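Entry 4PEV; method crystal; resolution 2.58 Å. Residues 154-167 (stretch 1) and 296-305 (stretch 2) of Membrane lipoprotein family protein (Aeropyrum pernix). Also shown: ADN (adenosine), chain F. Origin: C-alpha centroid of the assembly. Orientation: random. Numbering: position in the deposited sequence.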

# COMPACT_ATOMS: atom_id res chain seq x y z
N SER C 154 16.06 5.60 -6.84
CA SER C 154 14.60 5.59 -6.73
C SER C 154 14.07 4.15 -6.60
O SER C 154 14.52 3.25 -7.31
N TYR C 155 13.11 3.95 -5.69
CA TYR C 155 12.41 2.67 -5.54
C TYR C 155 10.92 2.87 -5.82
O TYR C 155 10.20 3.49 -5.04
N LEU C 156 10.48 2.38 -6.98
CA LEU C 156 9.10 2.48 -7.42
C LEU C 156 8.48 1.12 -7.33
O LEU C 156 9.16 0.12 -7.54
N PHE C 157 7.17 1.08 -7.05
CA PHE C 157 6.43 -0.18 -7.08
C PHE C 157 5.45 -0.17 -8.24
O PHE C 157 5.08 0.89 -8.75
N ARG C 158 5.06 -1.35 -8.67
CA ARG C 158 4.05 -1.49 -9.71
C ARG C 158 2.75 -1.91 -9.02
O ARG C 158 2.37 -3.08 -9.02
N GLU C 159 2.07 -0.92 -8.43
CA GLU C 159 0.91 -1.14 -7.57
C GLU C 159 -0.27 -1.75 -8.30
O GLU C 159 -1.11 -2.40 -7.69
N GLN C 160 -0.36 -1.52 -9.60
CA GLN C 160 -1.39 -2.14 -10.41
C GLN C 160 -1.40 -3.66 -10.18
O GLN C 160 -2.46 -4.30 -10.10
N GLU C 161 -0.20 -4.22 -10.05
CA GLU C 161 -0.05 -5.65 -10.02
C GLU C 161 -0.77 -6.22 -8.80
O GLU C 161 -1.68 -7.05 -8.96
N VAL C 162 -0.43 -5.74 -7.60
CA VAL C 162 -1.06 -6.24 -6.37
C VAL C 162 -2.54 -5.81 -6.18
O VAL C 162 -3.37 -6.60 -5.73
N ALA C 163 -2.87 -4.57 -6.53
CA ALA C 163 -4.24 -4.07 -6.40
C ALA C 163 -5.22 -4.84 -7.28
O ALA C 163 -6.37 -5.06 -6.89
N SER C 164 -4.78 -5.22 -8.48
CA SER C 164 -5.60 -6.04 -9.36
C SER C 164 -5.94 -7.36 -8.71
O SER C 164 -7.06 -7.84 -8.86
N LEU C 165 -4.99 -7.97 -8.00
CA LEU C 165 -5.28 -9.23 -7.31
C LEU C 165 -6.32 -8.99 -6.23
O LEU C 165 -7.23 -9.79 -6.05
N VAL C 166 -6.18 -7.86 -5.54
CA VAL C 166 -7.10 -7.45 -4.50
C VAL C 166 -8.48 -7.18 -5.11
O VAL C 166 -9.50 -7.55 -4.52
N GLY C 167 -8.52 -6.54 -6.27
CA GLY C 167 -9.77 -6.23 -6.96
C GLY C 167 -10.58 -7.48 -7.22
O GLY C 167 -11.79 -7.51 -6.97
N SER C 296 -4.63 -8.62 3.26
CA SER C 296 -3.89 -7.37 3.08
C SER C 296 -3.04 -7.42 1.83
O SER C 296 -2.34 -8.42 1.58
N GLY C 297 -3.09 -6.36 1.03
CA GLY C 297 -2.08 -6.15 -0.01
C GLY C 297 -0.76 -5.78 0.67
O GLY C 297 -0.75 -4.98 1.60
N LEU C 298 0.34 -6.37 0.23
CA LEU C 298 1.64 -6.08 0.86
C LEU C 298 2.47 -5.24 -0.06
O LEU C 298 2.47 -5.45 -1.25
N LYS C 299 3.19 -4.30 0.53
CA LYS C 299 4.15 -3.49 -0.18
C LYS C 299 5.40 -3.48 0.67
O LYS C 299 5.38 -2.99 1.80
N ARG C 300 6.48 -4.05 0.15
CA ARG C 300 7.69 -4.27 0.94
C ARG C 300 8.60 -3.05 0.97
O ARG C 300 9.75 -3.10 0.54
N VAL C 301 8.07 -1.97 1.54
CA VAL C 301 8.82 -0.73 1.75
C VAL C 301 10.03 -0.97 2.66
O VAL C 301 11.06 -0.30 2.53
N ASP C 302 9.88 -1.90 3.59
CA ASP C 302 10.95 -2.27 4.52
C ASP C 302 12.15 -2.83 3.79
O ASP C 302 13.28 -2.54 4.17
N VAL C 303 11.90 -3.59 2.73
CA VAL C 303 12.99 -4.16 1.95
C VAL C 303 13.65 -3.07 1.13
O VAL C 303 14.87 -3.03 1.03
N ALA C 304 12.87 -2.16 0.55
CA ALA C 304 13.46 -1.00 -0.14
C ALA C 304 14.45 -0.30 0.78
O ALA C 304 15.65 -0.26 0.47
N VAL C 305 13.95 0.19 1.91
CA VAL C 305 14.76 0.95 2.87
C VAL C 305 15.97 0.16 3.31
O VAL C 305 17.08 0.70 3.36

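The two stretches meet in a small, mostly apolar contact that is organized around one buried lysine, whose charge is met by a glutamate across the interface and by the bound adenosine. Each stretch runs from strand to helix, and helix 159-167 lies nearly antiparallel to strand 296-299, their axes approaching to 8.6 Å.

Lys299 leaves its strand sideways, with chi1 t and chi2 and chi3 between wells, and its end comes nearer the first stretch. Its aliphatic part lies on the ring of Phe157 (chi1 m), which points toward the second stretch: CG of Lys299 sits 3.8 Å from the ring centroid, almost on the ring normal, a CH-pi contact over the face. A flat aromatic surface suits these methylenes, while the long chain carries the ammonium beyond the ring. There NZ of Lys299 donates to OE2 of Glu159 at 2.7 Å, a hydrogen bond within a salt bridge. Glu159 reaches this position with chi1 m and chi2 p. The same NZ of Lys299 donates to O2' of adenosine at 3.1 Å and, more weakly, to its O3' at 3.1 Å, so one amine links both stretches to the ribose.

The Phe157 ring also presents its edge to the backbone O of Arg300, 3.9 Å from CZ, and its CE1 lies 4.4 Å from CG2 of Val301 (chi1 t). Nearby, Tyr155 (chi1 m) brings CD2 to 4.0 Å from CB of Ala304, whose CA-to-CB bond points toward the first stretch; the backbone O of Ala304 lies over one face of the Tyr155 ring.

On the helix, Val162 (p) and Val166 (t) point toward the second stretch and pack their methyls against the bare CA of Gly297, their CG2 atoms 4.3 and 4.4 Å from it. A CB on Gly297 would sit at normal contact distance from both CG2 atoms.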

# COMPACT_ATOMS: atom_id res chain seq x y z
CB SER C 154 13.98 6.23 -7.97
OG SER C 154 14.30 7.61 -8.08
CB TYR C 155 12.64 2.08 -4.15
CG TYR C 155 14.08 1.62 -3.91
CD1 TYR C 155 15.08 2.53 -3.59
CD2 TYR C 155 14.42 0.28 -3.99
CE1 TYR C 155 16.39 2.12 -3.35
CE2 TYR C 155 15.72 -0.15 -3.76
CZ TYR C 155 16.71 0.77 -3.44
OH TYR C 155 18.02 0.35 -3.21
CB LEU C 156 9.03 2.86 -8.89
CG LEU C 156 9.15 4.34 -9.20
CD1 LEU C 156 9.42 4.49 -10.69
CD2 LEU C 156 7.89 5.07 -8.77
CB PHE C 157 5.71 -0.42 -5.77
CG PHE C 157 6.63 -0.61 -4.59
CD1 PHE C 157 7.13 0.48 -3.90
CD2 PHE C 157 6.98 -1.88 -4.17
CE1 PHE C 157 7.97 0.31 -2.82
CE2 PHE C 157 7.82 -2.06 -3.08
CZ PHE C 157 8.32 -0.96 -2.41
CB ARG C 158 4.52 -2.51 -10.75
CG ARG C 158 5.81 -2.12 -11.48
CD ARG C 158 6.12 -3.08 -12.63
NE ARG C 158 6.39 -4.44 -12.15
CZ ARG C 158 7.56 -4.86 -11.67
NH1 ARG C 158 8.61 -4.03 -11.62
NH2 ARG C 158 7.69 -6.11 -11.23
CB GLU C 159 0.44 0.16 -6.92
CG GLU C 159 1.32 0.67 -5.79
CD GLU C 159 2.52 1.48 -6.24
OE1 GLU C 159 2.70 1.71 -7.45
OE2 GLU C 159 3.28 1.92 -5.36
CB GLN C 160 -1.18 -1.85 -11.90
CG GLN C 160 -1.00 -0.37 -12.26
CD GLN C 160 0.44 0.01 -12.60
OE1 GLN C 160 1.39 -0.37 -11.91
NE2 GLN C 160 0.60 0.76 -13.68
CB GLU C 161 1.44 -6.05 -10.06
CG GLU C 161 2.15 -5.60 -11.35
CD GLU C 161 3.56 -6.16 -11.54
OE1 GLU C 161 4.04 -6.98 -10.73
OE2 GLU C 161 4.21 -5.76 -12.54
CB VAL C 162 -0.21 -5.89 -5.12
CG1 VAL C 162 -0.37 -4.42 -4.73
CG2 VAL C 162 -0.58 -6.78 -3.94
CB ALA C 163 -4.29 -2.59 -6.75
CB SER C 164 -4.92 -6.27 -10.73
OG SER C 164 -3.73 -7.05 -10.64
CB LEU C 165 -4.03 -9.81 -6.68
CG LEU C 165 -2.91 -10.11 -7.66
CD1 LEU C 165 -1.73 -10.76 -6.95
CD2 LEU C 165 -3.41 -11.01 -8.77
CB VAL C 166 -6.54 -6.22 -3.74
CG1 VAL C 166 -7.63 -5.45 -3.01
CG2 VAL C 166 -5.44 -6.65 -2.78
CB SER C 296 -3.00 -7.09 4.30
OG SER C 296 -3.75 -7.04 5.51
CB LEU C 298 2.43 -7.35 1.14
CG LEU C 298 1.76 -8.34 2.08
CD1 LEU C 298 2.54 -9.64 2.04
CD2 LEU C 298 1.69 -7.78 3.49
CB LYS C 299 3.61 -2.08 -0.37
CG LYS C 299 4.52 -1.18 -1.18
CD LYS C 299 3.77 -0.27 -2.16
CE LYS C 299 3.59 1.14 -1.63
NZ LYS C 299 2.99 2.04 -2.66
CB ARG C 300 8.43 -5.50 0.43
CG ARG C 300 7.59 -6.77 0.43
CD ARG C 300 6.90 -7.01 1.77
NE ARG C 300 7.86 -7.06 2.87
CZ ARG C 300 8.51 -8.15 3.25
NH1 ARG C 300 8.29 -9.31 2.66
NH2 ARG C 300 9.37 -8.10 4.25
CB VAL C 301 7.91 0.34 2.37
CG1 VAL C 301 8.70 1.61 2.72
CG2 VAL C 301 6.78 0.69 1.43
CB ASP C 302 10.44 -3.26 5.56
CG ASP C 302 9.82 -4.51 4.96
OD1 ASP C 302 9.04 -4.42 3.97
OD2 ASP C 302 10.11 -5.60 5.49
CB VAL C 303 12.50 -5.33 1.06
CG1 VAL C 303 13.61 -5.82 0.14
CG2 VAL C 303 12.01 -6.47 1.94
CB ALA C 304 12.38 -0.01 -0.58
CB VAL C 305 13.96 1.32 4.14
CG1 VAL C 305 14.86 1.86 5.24
CG2 VAL C 305 12.88 2.34 3.82
O5' ADN F . -1.65 3.30 2.42
C5' ADN F . -1.82 3.17 0.99
C4' ADN F . -0.75 3.85 0.14
O4' ADN F . -0.77 5.27 0.28
C3' ADN F . 0.71 3.47 0.42
O3' ADN F . 1.07 2.22 -0.18
C2' ADN F . 1.46 4.66 -0.16
O2' ADN F . 1.66 4.58 -1.58
C1' ADN F . 0.54 5.81 0.15
N9 ADN F . 0.90 6.45 1.43
C8 ADN F . 0.58 6.03 2.68
N7 ADN F . 1.07 6.88 3.63
C5 ADN F . 1.70 7.87 2.96
C6 ADN F . 2.45 9.09 3.32
N6 ADN F . 2.61 9.43 4.61
N1 ADN F . 2.96 9.85 2.31
C2 ADN F . 2.82 9.52 1.01
N3 ADN F . 2.16 8.42 0.62
C4 ADN F . 1.59 7.58 1.52